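Local structure of lipoprotein (Burkholderia cenocepacia, 4QHQ) at residues A75-I80 against P196-I201; E13-V18 against K218-P223; S81-Y86 against V170-Y175; I2-V7 against L28-I33. The protein binds methionine and probably serves as the substrate-binding lipoprotein of an ABC transporter for nutrient uptake. All coordinates share one frame; numbering follows the deposited sequence.

Contact 1: residues A75-I80 against P196-I201; sequences AGLTYI and PYANLI. With MET (methionine), chain B.
Part of the methionine pocket is built where strand 72-80 runs antiparallel to strand 199-204, a pairing that brings Y79 and N199 together at the ligand. N199 shows how one amide can read both ends of an amino acid backbone: OD1 accepts from the methionine N at 2.8 Å, while ND2 donates to the methionine O, also at 2.8 Å. A weak bond from ND2 to Y197 O adds a third restraint on amide rotation. The Y79 ring lies over N199 CG, the ring and amide planes 31° apart. CG of Y79 sits between the backbone N and the carbonyl carbon (chi1 64°), and although CB points away from the other strand, OH returns to within 3.5 Å of N199 OD1 while bonding to D11.

The backbone pairing is irregular. N199 is served by two successive residues, with its N bonded to Y79 O at 2.7 Å and its O accepting from T78 N, a donor well above the carbonyl plane. I201 is shared likewise between A75 N and G76 O. Between them L77 and L200 form a non-hydrogen-bonded pair, where L77 CD2 rests 4.0 Å from L200 CB. On the other side of the strands T78 CG2 meets I201 CG1 at 3.6 Å, the side chains crossing at about a right angle, and a water joins T78 OG1 to L200 O.

Helix 211-220 packs on A75, T78 and Y79; I80 bonds to V238 of strand 238-239 and T78 to S240 just beyond; strand 52-57 borders strand 199-204.

Contact 2: residues E13-V18 against K218-P223; sequences EVWQVV and KAYQSP
The ring of Y220 is the bump of this helix contact, and V14, W15 and V18 on helix 10-26 form the hollow that receives it. The ring has neighbours at several of its atoms. V14 CG1 sits 3.5 Å from the OH end, V18 CG2 lies 3.6 Å from CD2, and W15 NE1 comes to CE2 in the plane of the Y220 ring. W15 in turn offers its face, with Y220 CD2 3.6 Å from CZ2; the result is an offset edge-to-face pair, the edge of Y220 toward the face of W15, its ring centroid 5.3 Å from that of the five-membered ring and the planes at 62°. CG of Y220 is anti to its backbone N (chi1 -164°), 4.1 Å from V18 CG2.

This is helix-on-helix packing at a chain turn: the helix stops after Y220, Q221 centres an inverse gamma turn, and S222, at the N-cap position of helix 223-233, sends OG back to A219 O at 2.8 Å. The smaller bump is A219 CB, set against V18 CG1 at 4.0 Å. Near the aromatic pair a water bonds to Y220 OH and, weakly, to W15 NE1, whose stronger partner is S54 OG. Beyond the ring of Y220 lie T78 and Y79 of strand 72-80.

Contact 3: residues S81-Y86 against V170-Y175; sequences SPIGVY and VINTNY. With MET (methionine), chain B.
T173, at the start of helix 173-178, faces S81, where the chain leaves strand 72-80 for the second lobe, and the short threonine side chain illustrates how water can finish a sparsely bonded joint. CB touches S81 CB at 3.7 Å, and CG2 continues that contact. The other branch is polar: OG1, anti to the carbonyl carbon (chi1 -72°), donates to a water that in turn donates to P82 O, and accepts at 2.8 Å from a second water. That second water also donates to I171 O, accepts from G84 N and bonds to Y86 OH.

The strands pair directly: I171 N bonds to G84 O at 3.0 Å, V85 and V170 form the next, non-hydrogen-bonded pair, and I83 CD1 packs on V170 CG1 at 3.8 Å. The Y86 ring crosses I171 at about a right angle, CD1 lying 3.9 Å from I171 CB.

S81 OG approaches the methionine O at 3.2 Å. A third water accepts from T173 N and donates both to S81 O and to the ligand OXT. A helix start and a crossing segment meeting at the ligand carboxylate are consistent with the two-lobed type 2 periplasmic binding protein fold.

Contact 4: residues I2-V7 against L28-I33; sequences IKVGTV and LNVKVI
V4 and V30, and T6 and V32, close one face of a parallel strand pair, which L28, just before strand 30-35, extends against I2, while K3, K31 and I33 occupy the other, a case of a sheet with two unlike sides. On the packed face the contacts are methyl against methyl: I2 CD1 reaches L28 CD1 at 3.8 Å, V4 CG2 meets V30 CG1 at 3.9 Å, and T6 CG2 touches V32 CG1 at 3.8 Å. T6 OG1 is anti to the backbone N (chi1 -162°) and bonds to S54 O, while CG2 turns to V32.

The other face is looser. K31 is exposed and its end leads away from strand 2-7. K3 bends at chi3 (68°), bringing CE to 4.0 Å from I33 CG1 as the side chains cross at a slant, and its ammonium group hydrogen-bonds to D49 O. G5, opposite I33, adds no side chain to this face.

Five backbone bonds join the strands in parallel register. I2 N, V4 N and T6 N donate to the O atoms of N29, K31 and I33, and K31 N and I33 N return bonds to I2 O and V4 O; the bond from V4 N to K31 O is almost straight, at 2.9 Å.

Strands 2-7 and 30-35 are the two strands of a beta-alpha-beta unit joined by helix 10-26, whose W15 packs on V4 and T6. Helix 211-220 adds W212 on I2 and L216 on V4 and V30, and strand 52-57 flanks strand 2-7, leaving 30-35 as the outermost strand.

How the contacts relate
Contacts 1 and 4 belong to the same sheet, but contact 1 is a buried, irregular antiparallel pairing inside it at the ligand, whereas contact 4 is regular, parallel and only partly buried at the sheet's edge. Contact 2 is a helix layer touching both strand pairs: W15 also packs on V32 of contact 4 and Y220 on I201 of contact 1, with Q221 NE2 probably bonded to L77 O. Its chemistry is almost wholly apolar and aromatic. Contact 3, entirely buried, follows contact 1 in the chain and takes the second lobe. There waters do much of the joining, whereas contact 1 holds methionine directly through an amide.

Contact 1: residues A75-I80 against P196-I201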
# COMPACT_ATOMS: atom_id res chain seq x y z
N ALA A 75 -12.82 8.01 4.73
CA ALA A 75 -13.66 9.07 4.20
C ALA A 75 -13.85 8.92 2.70
O ALA A 75 -14.66 9.60 2.10
CB ALA A 75 -13.05 10.42 4.52
N GLY A 76 -13.09 8.02 2.08
CA GLY A 76 -13.21 7.81 0.65
C GLY A 76 -11.98 7.19 0.04
O GLY A 76 -10.89 7.22 0.63
N LEU A 77 -12.14 6.63 -1.15
CA LEU A 77 -11.06 5.90 -1.79
C LEU A 77 -10.20 6.81 -2.66
O LEU A 77 -10.67 7.85 -3.14
CB LEU A 77 -11.62 4.76 -2.63
CG LEU A 77 -12.42 3.70 -1.88
CD1 LEU A 77 -12.83 2.59 -2.84
CD2 LEU A 77 -11.64 3.14 -0.68
N THR A 78 -8.95 6.40 -2.86
CA THR A 78 -8.01 7.21 -3.61
C THR A 78 -7.56 6.50 -4.90
O THR A 78 -8.03 6.82 -5.99
CB THR A 78 -6.81 7.60 -2.73
OG1 THR A 78 -6.26 6.44 -2.12
CG2 THR A 78 -7.25 8.55 -1.63
N TYR A 79 -6.67 5.52 -4.76
CA TYR A 79 -6.23 4.72 -5.91
C TYR A 79 -5.94 3.32 -5.42
O TYR A 79 -5.78 3.09 -4.23
CB TYR A 79 -4.95 5.30 -6.53
CG TYR A 79 -3.78 5.27 -5.59
CD1 TYR A 79 -2.96 4.14 -5.50
CD2 TYR A 79 -3.49 6.35 -4.78
CE1 TYR A 79 -1.90 4.11 -4.63
CE2 TYR A 79 -2.42 6.33 -3.91
CZ TYR A 79 -1.62 5.20 -3.84
OH TYR A 79 -0.55 5.17 -2.98
N ILE A 80 -5.86 2.39 -6.38
CA ILE A 80 -5.41 1.03 -6.12
C ILE A 80 -4.11 0.80 -6.90
O ILE A 80 -3.90 1.37 -7.98
CB ILE A 80 -6.50 0.00 -6.50
CG1 ILE A 80 -6.14 -1.41 -6.02
CG2 ILE A 80 -6.78 0.03 -8.01
CD1 ILE A 80 -7.33 -2.35 -6.02
N PRO A 196 -8.85 -6.39 -2.65
CA PRO A 196 -9.47 -5.48 -1.67
C PRO A 196 -8.55 -4.34 -1.25
O PRO A 196 -8.82 -3.72 -0.23
CB PRO A 196 -9.73 -6.40 -0.48
CG PRO A 196 -8.64 -7.43 -0.57
CD PRO A 196 -8.42 -7.66 -2.04
N TYR A 197 -7.52 -4.03 -2.02
CA TYR A 197 -6.47 -3.12 -1.54
C TYR A 197 -6.51 -1.67 -2.05
O TYR A 197 -5.48 -0.99 -2.07
CB TYR A 197 -5.09 -3.76 -1.76
CG TYR A 197 -5.00 -5.09 -1.07
CD1 TYR A 197 -4.91 -5.17 0.31
CD2 TYR A 197 -5.01 -6.29 -1.80
CE1 TYR A 197 -4.87 -6.39 0.96
CE2 TYR A 197 -4.96 -7.51 -1.15
CZ TYR A 197 -4.88 -7.56 0.22
OH TYR A 197 -4.82 -8.76 0.88
N ALA A 198 -7.69 -1.18 -2.41
CA ALA A 198 -7.80 0.24 -2.73
C ALA A 198 -7.36 1.07 -1.54
O ALA A 198 -7.70 0.78 -0.40
CB ALA A 198 -9.23 0.62 -3.12
N ASN A 199 -6.61 2.12 -1.83
CA ASN A 199 -6.15 3.00 -0.78
C ASN A 199 -7.25 4.02 -0.44
O ASN A 199 -8.23 4.16 -1.18
CB ASN A 199 -4.86 3.71 -1.20
CG ASN A 199 -3.64 2.82 -1.11
OD1 ASN A 199 -2.55 3.31 -0.84
ND2 ASN A 199 -3.80 1.51 -1.36
N LEU A 200 -7.08 4.75 0.66
CA LEU A 200 -8.17 5.56 1.17
C LEU A 200 -7.65 6.77 1.96
O LEU A 200 -6.50 6.83 2.41
CB LEU A 200 -9.09 4.69 2.04
CG LEU A 200 -8.47 3.97 3.25
CD1 LEU A 200 -8.41 4.84 4.50
CD2 LEU A 200 -9.19 2.70 3.60
N ILE A 201 -8.53 7.75 2.11
CA ILE A 201 -8.30 8.85 3.04
C ILE A 201 -8.96 8.51 4.37
O ILE A 201 -10.14 8.16 4.40
CB ILE A 201 -8.85 10.18 2.51
CG1 ILE A 201 -8.09 10.58 1.24
CG2 ILE A 201 -8.75 11.28 3.58
CD1 ILE A 201 -8.72 11.74 0.50
N MET B . 0.07 2.30 -1.00
CA MET B . 0.25 0.99 -0.38
C MET B . -0.32 -0.11 -1.25
O MET B . -1.39 0.08 -1.83
CB MET B . -0.43 0.98 1.00
CG MET B . -0.26 -0.34 1.78
SD MET B . -1.12 -0.31 3.36
CE MET B . -0.17 0.91 4.27
OXT MET B . 0.28 -1.18 -1.41
O HOH W 1 -4.73 7.25 0.17

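Contact 2: residues E13-V18 against K218-P223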
# COMPACT_ATOMS: atom_id res chain seq x y z
N GLU A 13 3.68 13.07 -3.92
CA GLU A 13 3.57 13.72 -5.23
C GLU A 13 2.11 14.02 -5.55
O GLU A 13 1.77 15.15 -5.88
CB GLU A 13 4.18 12.85 -6.32
CG GLU A 13 5.67 12.67 -6.13
CD GLU A 13 6.32 11.90 -7.24
OE1 GLU A 13 7.55 11.72 -7.18
OE2 GLU A 13 5.61 11.48 -8.18
N VAL A 14 1.24 13.02 -5.44
CA VAL A 14 -0.18 13.22 -5.68
C VAL A 14 -0.75 14.33 -4.82
O VAL A 14 -1.53 15.18 -5.28
CB VAL A 14 -0.99 11.92 -5.42
CG1 VAL A 14 -2.50 12.18 -5.48
CG2 VAL A 14 -0.57 10.84 -6.41
N TRP A 15 -0.31 14.35 -3.56
CA TRP A 15 -0.84 15.34 -2.63
C TRP A 15 -0.43 16.78 -2.93
O TRP A 15 -1.13 17.70 -2.51
CB TRP A 15 -0.58 14.94 -1.18
CG TRP A 15 -1.67 14.05 -0.71
CD1 TRP A 15 -1.73 12.68 -0.78
CD2 TRP A 15 -2.93 14.47 -0.19
NE1 TRP A 15 -2.94 12.24 -0.30
CE2 TRP A 15 -3.70 13.32 0.06
CE3 TRP A 15 -3.48 15.72 0.09
CZ2 TRP A 15 -4.98 13.38 0.60
CZ3 TRP A 15 -4.76 15.78 0.63
CH2 TRP A 15 -5.49 14.62 0.87
N GLN A 16 0.65 16.98 -3.67
CA GLN A 16 0.97 18.32 -4.15
C GLN A 16 -0.14 18.81 -5.09
O GLN A 16 -0.53 19.98 -5.06
CB GLN A 16 2.34 18.38 -4.84
CG GLN A 16 3.49 17.79 -4.03
CD GLN A 16 3.57 18.31 -2.61
OE1 GLN A 16 3.63 19.52 -2.38
NE2 GLN A 16 3.58 17.40 -1.65
N VAL A 17 -0.66 17.90 -5.91
CA VAL A 17 -1.77 18.25 -6.79
C VAL A 17 -3.05 18.47 -5.98
O VAL A 17 -3.78 19.43 -6.20
CB VAL A 17 -2.01 17.19 -7.88
CG1 VAL A 17 -3.13 17.62 -8.83
CG2 VAL A 17 -0.71 16.94 -8.65
N VAL A 18 -3.32 17.57 -5.03
CA VAL A 18 -4.53 17.68 -4.24
C VAL A 18 -4.52 19.00 -3.45
O VAL A 18 -5.55 19.67 -3.32
CB VAL A 18 -4.69 16.51 -3.25
CG1 VAL A 18 -6.01 16.64 -2.50
CG2 VAL A 18 -4.61 15.17 -3.97
N LYS A 218 -13.37 15.54 -2.20
CA LYS A 218 -13.71 16.08 -3.52
C LYS A 218 -12.46 16.58 -4.26
O LYS A 218 -12.29 16.35 -5.46
CB LYS A 218 -14.73 17.22 -3.41
N ALA A 219 -11.58 17.23 -3.51
CA ALA A 219 -10.30 17.70 -4.05
C ALA A 219 -9.43 16.55 -4.53
O ALA A 219 -8.77 16.67 -5.55
CB ALA A 219 -9.54 18.53 -3.01
N TYR A 220 -9.42 15.45 -3.79
CA TYR A 220 -8.63 14.30 -4.19
C TYR A 220 -9.29 13.65 -5.40
O TYR A 220 -8.61 13.33 -6.39
CB TYR A 220 -8.50 13.28 -3.06
CG TYR A 220 -7.38 12.28 -3.32
CD1 TYR A 220 -7.48 11.33 -4.35
CD2 TYR A 220 -6.22 12.31 -2.57
CE1 TYR A 220 -6.45 10.44 -4.60
CE2 TYR A 220 -5.20 11.42 -2.81
CZ TYR A 220 -5.32 10.49 -3.82
OH TYR A 220 -4.30 9.59 -4.05
N GLN A 221 -10.60 13.46 -5.32
CA GLN A 221 -11.34 12.74 -6.35
C GLN A 221 -11.72 13.69 -7.48
O GLN A 221 -12.89 13.85 -7.81
CB GLN A 221 -12.56 12.06 -5.75
CG GLN A 221 -12.20 11.04 -4.68
CD GLN A 221 -13.42 10.32 -4.12
OE1 GLN A 221 -14.56 10.78 -4.28
NE2 GLN A 221 -13.19 9.19 -3.46
N SER A 222 -10.70 14.30 -8.08
CA SER A 222 -10.88 15.36 -9.06
C SER A 222 -10.26 14.96 -10.39
O SER A 222 -9.38 14.11 -10.43
CB SER A 222 -10.21 16.63 -8.55
OG SER A 222 -8.83 16.42 -8.34
N PRO A 223 -10.71 15.59 -11.49
CA PRO A 223 -10.10 15.31 -12.79
C PRO A 223 -8.60 15.59 -12.81
O PRO A 223 -7.85 14.84 -13.44
CB PRO A 223 -10.84 16.26 -13.74
CG PRO A 223 -12.16 16.49 -13.08
CD PRO A 223 -11.87 16.49 -11.60
O HOH W 2 -2.40 9.43 -1.81

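Contact 3: residues S81-Y86 against V170-Y175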
# COMPACT_ATOMS: atom_id res chain seq x y z
N SER A 81 -3.22 0.01 -6.32
CA SER A 81 -1.91 -0.20 -6.93
C SER A 81 -1.48 -1.64 -6.73
O SER A 81 -0.87 -1.97 -5.71
CB SER A 81 -0.88 0.76 -6.34
OG SER A 81 -0.78 0.59 -4.94
N PRO A 82 -1.81 -2.50 -7.70
CA PRO A 82 -1.48 -3.93 -7.62
C PRO A 82 -0.02 -4.18 -7.22
O PRO A 82 0.90 -3.60 -7.79
CB PRO A 82 -1.73 -4.41 -9.05
CG PRO A 82 -2.85 -3.54 -9.51
CD PRO A 82 -2.50 -2.18 -8.95
N ILE A 83 0.16 -5.02 -6.22
CA ILE A 83 1.49 -5.27 -5.69
C ILE A 83 2.24 -6.22 -6.62
O ILE A 83 1.66 -7.14 -7.21
CB ILE A 83 1.42 -5.79 -4.24
CG1 ILE A 83 2.78 -5.66 -3.55
CG2 ILE A 83 0.84 -7.17 -4.14
CD1 ILE A 83 2.69 -5.74 -2.02
N GLY A 84 3.52 -5.95 -6.78
CA GLY A 84 4.33 -6.75 -7.68
C GLY A 84 5.42 -7.55 -7.00
O GLY A 84 5.79 -7.29 -5.84
N VAL A 85 5.92 -8.52 -7.75
CA VAL A 85 7.11 -9.29 -7.38
C VAL A 85 8.24 -8.79 -8.27
O VAL A 85 8.08 -8.67 -9.50
CB VAL A 85 6.90 -10.78 -7.66
CG1 VAL A 85 8.12 -11.57 -7.23
CG2 VAL A 85 5.68 -11.30 -6.92
N TYR A 86 9.39 -8.52 -7.64
CA TYR A 86 10.54 -7.94 -8.32
C TYR A 86 11.75 -8.82 -8.11
O TYR A 86 11.85 -9.52 -7.12
CB TYR A 86 10.84 -6.53 -7.80
CG TYR A 86 9.68 -5.61 -8.00
CD1 TYR A 86 8.67 -5.53 -7.07
CD2 TYR A 86 9.56 -4.86 -9.17
CE1 TYR A 86 7.56 -4.72 -7.26
CE2 TYR A 86 8.47 -4.05 -9.38
CZ TYR A 86 7.48 -3.97 -8.42
OH TYR A 86 6.40 -3.16 -8.64
N VAL A 170 8.41 -9.28 -2.83
CA VAL A 170 7.10 -8.69 -3.08
C VAL A 170 7.11 -7.31 -2.43
O VAL A 170 7.33 -7.20 -1.21
CB VAL A 170 5.97 -9.55 -2.49
CG1 VAL A 170 4.62 -8.88 -2.78
CG2 VAL A 170 6.02 -10.96 -3.05
N ILE A 171 6.93 -6.27 -3.23
CA ILE A 171 7.16 -4.89 -2.77
C ILE A 171 5.97 -4.00 -3.08
O ILE A 171 5.51 -3.95 -4.22
CB ILE A 171 8.41 -4.27 -3.43
CG1 ILE A 171 9.63 -5.19 -3.26
CG2 ILE A 171 8.72 -2.88 -2.86
CD1 ILE A 171 10.91 -4.61 -3.85
N ASN A 172 5.47 -3.33 -2.04
CA ASN A 172 4.40 -2.34 -2.21
C ASN A 172 4.75 -1.30 -3.25
O ASN A 172 5.87 -0.80 -3.32
CB ASN A 172 4.06 -1.65 -0.89
CG ASN A 172 3.43 -2.58 0.12
OD1 ASN A 172 2.19 -2.72 0.19
ND2 ASN A 172 4.27 -3.21 0.92
N THR A 173 3.77 -0.95 -4.07
CA THR A 173 4.02 -0.08 -5.21
C THR A 173 4.59 1.30 -4.83
O THR A 173 5.45 1.80 -5.53
CB THR A 173 2.77 0.00 -6.09
OG1 THR A 173 2.61 -1.25 -6.77
CG2 THR A 173 2.86 1.12 -7.10
N ASN A 174 4.15 1.89 -3.71
CA ASN A 174 4.69 3.20 -3.33
C ASN A 174 6.21 3.14 -3.13
O ASN A 174 6.94 4.02 -3.57
CB ASN A 174 3.98 3.78 -2.10
CG ASN A 174 4.17 2.96 -0.86
OD1 ASN A 174 3.58 1.89 -0.72
ND2 ASN A 174 5.02 3.43 0.03
N TYR A 175 6.67 2.07 -2.48
CA TYR A 175 8.10 1.89 -2.25
C TYR A 175 8.84 1.49 -3.53
O TYR A 175 9.97 1.92 -3.76
CB TYR A 175 8.34 0.85 -1.16
CG TYR A 175 7.87 1.31 0.21
CD1 TYR A 175 8.26 2.54 0.73
CD2 TYR A 175 7.05 0.50 0.98
CE1 TYR A 175 7.83 2.95 1.98
CE2 TYR A 175 6.60 0.91 2.23
CZ TYR A 175 7.01 2.12 2.72
OH TYR A 175 6.59 2.55 3.97
N MET B . 0.07 2.30 -1.00
CA MET B . 0.25 0.99 -0.38
C MET B . -0.32 -0.11 -1.25
O MET B . -1.39 0.08 -1.83
CB MET B . -0.43 0.98 1.00
CG MET B . -0.26 -0.34 1.78
SD MET B . -1.12 -0.31 3.36
CE MET B . -0.17 0.91 4.27
OXT MET B . 0.28 -1.18 -1.41
O HOH W 3 1.26 -2.30 -3.87
O HOH W 4 1.27 -1.38 -9.21
O HOH W 5 4.61 -3.16 -6.62

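Contact 4: residues I2-V7 against L28-I33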
# COMPACT_ATOMS: atom_id res chain seq x y z
N ILE A 2 -5.63 22.26 7.35
CA ILE A 2 -5.83 20.82 7.34
C ILE A 2 -4.53 20.06 7.13
O ILE A 2 -3.94 20.10 6.05
CB ILE A 2 -6.84 20.43 6.25
CG1 ILE A 2 -8.14 21.23 6.43
CG2 ILE A 2 -7.09 18.91 6.25
CD1 ILE A 2 -9.16 21.03 5.33
N LYS A 3 -4.09 19.36 8.18
CA LYS A 3 -2.85 18.60 8.14
C LYS A 3 -3.13 17.18 7.67
O LYS A 3 -3.85 16.42 8.33
CB LYS A 3 -2.16 18.62 9.51
CG LYS A 3 -1.80 20.02 10.01
CD LYS A 3 -1.08 19.95 11.36
CE LYS A 3 0.30 19.33 11.21
NZ LYS A 3 0.97 19.14 12.53
N VAL A 4 -2.59 16.84 6.51
CA VAL A 4 -2.79 15.51 5.93
C VAL A 4 -1.48 14.77 5.91
O VAL A 4 -0.53 15.21 5.27
CB VAL A 4 -3.36 15.61 4.50
CG1 VAL A 4 -3.57 14.20 3.93
CG2 VAL A 4 -4.65 16.42 4.50
N GLY A 5 -1.44 13.63 6.60
CA GLY A 5 -0.26 12.79 6.60
C GLY A 5 -0.21 11.84 5.42
O GLY A 5 -1.21 11.22 5.06
N THR A 6 0.96 11.69 4.83
CA THR A 6 1.11 10.75 3.75
C THR A 6 2.52 10.19 3.76
O THR A 6 3.35 10.64 4.54
CB THR A 6 0.75 11.38 2.40
OG1 THR A 6 0.51 10.32 1.45
CG2 THR A 6 1.85 12.29 1.90
N VAL A 7 2.77 9.19 2.92
CA VAL A 7 4.08 8.59 2.85
C VAL A 7 4.87 9.22 1.70
O VAL A 7 4.35 9.41 0.60
CB VAL A 7 3.97 7.06 2.69
CG1 VAL A 7 5.32 6.45 2.39
CG2 VAL A 7 3.38 6.44 3.95
N LEU A 28 -9.79 25.23 0.72
CA LEU A 28 -9.12 24.59 1.85
C LEU A 28 -7.62 24.87 1.86
O LEU A 28 -6.98 24.88 0.81
CB LEU A 28 -9.30 23.08 1.81
CG LEU A 28 -10.73 22.52 1.84
CD1 LEU A 28 -10.68 20.99 1.86
CD2 LEU A 28 -11.49 23.08 3.03
N ASN A 29 -7.08 25.06 3.06
CA ASN A 29 -5.64 25.20 3.26
C ASN A 29 -5.05 23.87 3.73
O ASN A 29 -5.09 23.56 4.92
CB ASN A 29 -5.34 26.33 4.26
CG ASN A 29 -3.86 26.68 4.32
OD1 ASN A 29 -3.04 26.10 3.60
ND2 ASN A 29 -3.51 27.64 5.17
N VAL A 30 -4.52 23.10 2.80
CA VAL A 30 -4.00 21.77 3.11
C VAL A 30 -2.49 21.80 3.28
O VAL A 30 -1.77 22.36 2.45
CB VAL A 30 -4.36 20.76 2.00
CG1 VAL A 30 -3.61 19.44 2.19
CG2 VAL A 30 -5.86 20.54 1.95
N LYS A 31 -2.01 21.21 4.37
CA LYS A 31 -0.58 21.03 4.55
C LYS A 31 -0.27 19.54 4.48
O LYS A 31 -0.94 18.72 5.10
CB LYS A 31 -0.10 21.62 5.88
CG LYS A 31 -0.32 23.12 5.98
CD LYS A 31 0.42 23.89 4.88
CE LYS A 31 0.14 25.39 4.96
NZ LYS A 31 0.91 26.16 3.94
N VAL A 32 0.73 19.19 3.67
CA VAL A 32 1.07 17.79 3.47
C VAL A 32 2.25 17.43 4.35
O VAL A 32 3.35 17.96 4.19
CB VAL A 32 1.40 17.52 2.00
CG1 VAL A 32 1.71 16.05 1.78
CG2 VAL A 32 0.23 17.94 1.13
N ILE A 33 1.99 16.54 5.31
CA ILE A 33 3.00 16.11 6.27
C ILE A 33 3.50 14.74 5.84
O ILE A 33 2.73 13.79 5.81
CB ILE A 33 2.42 15.98 7.68
CG1 ILE A 33 1.72 17.29 8.09
CG2 ILE A 33 3.52 15.66 8.69
CD1 ILE A 33 2.57 18.51 7.89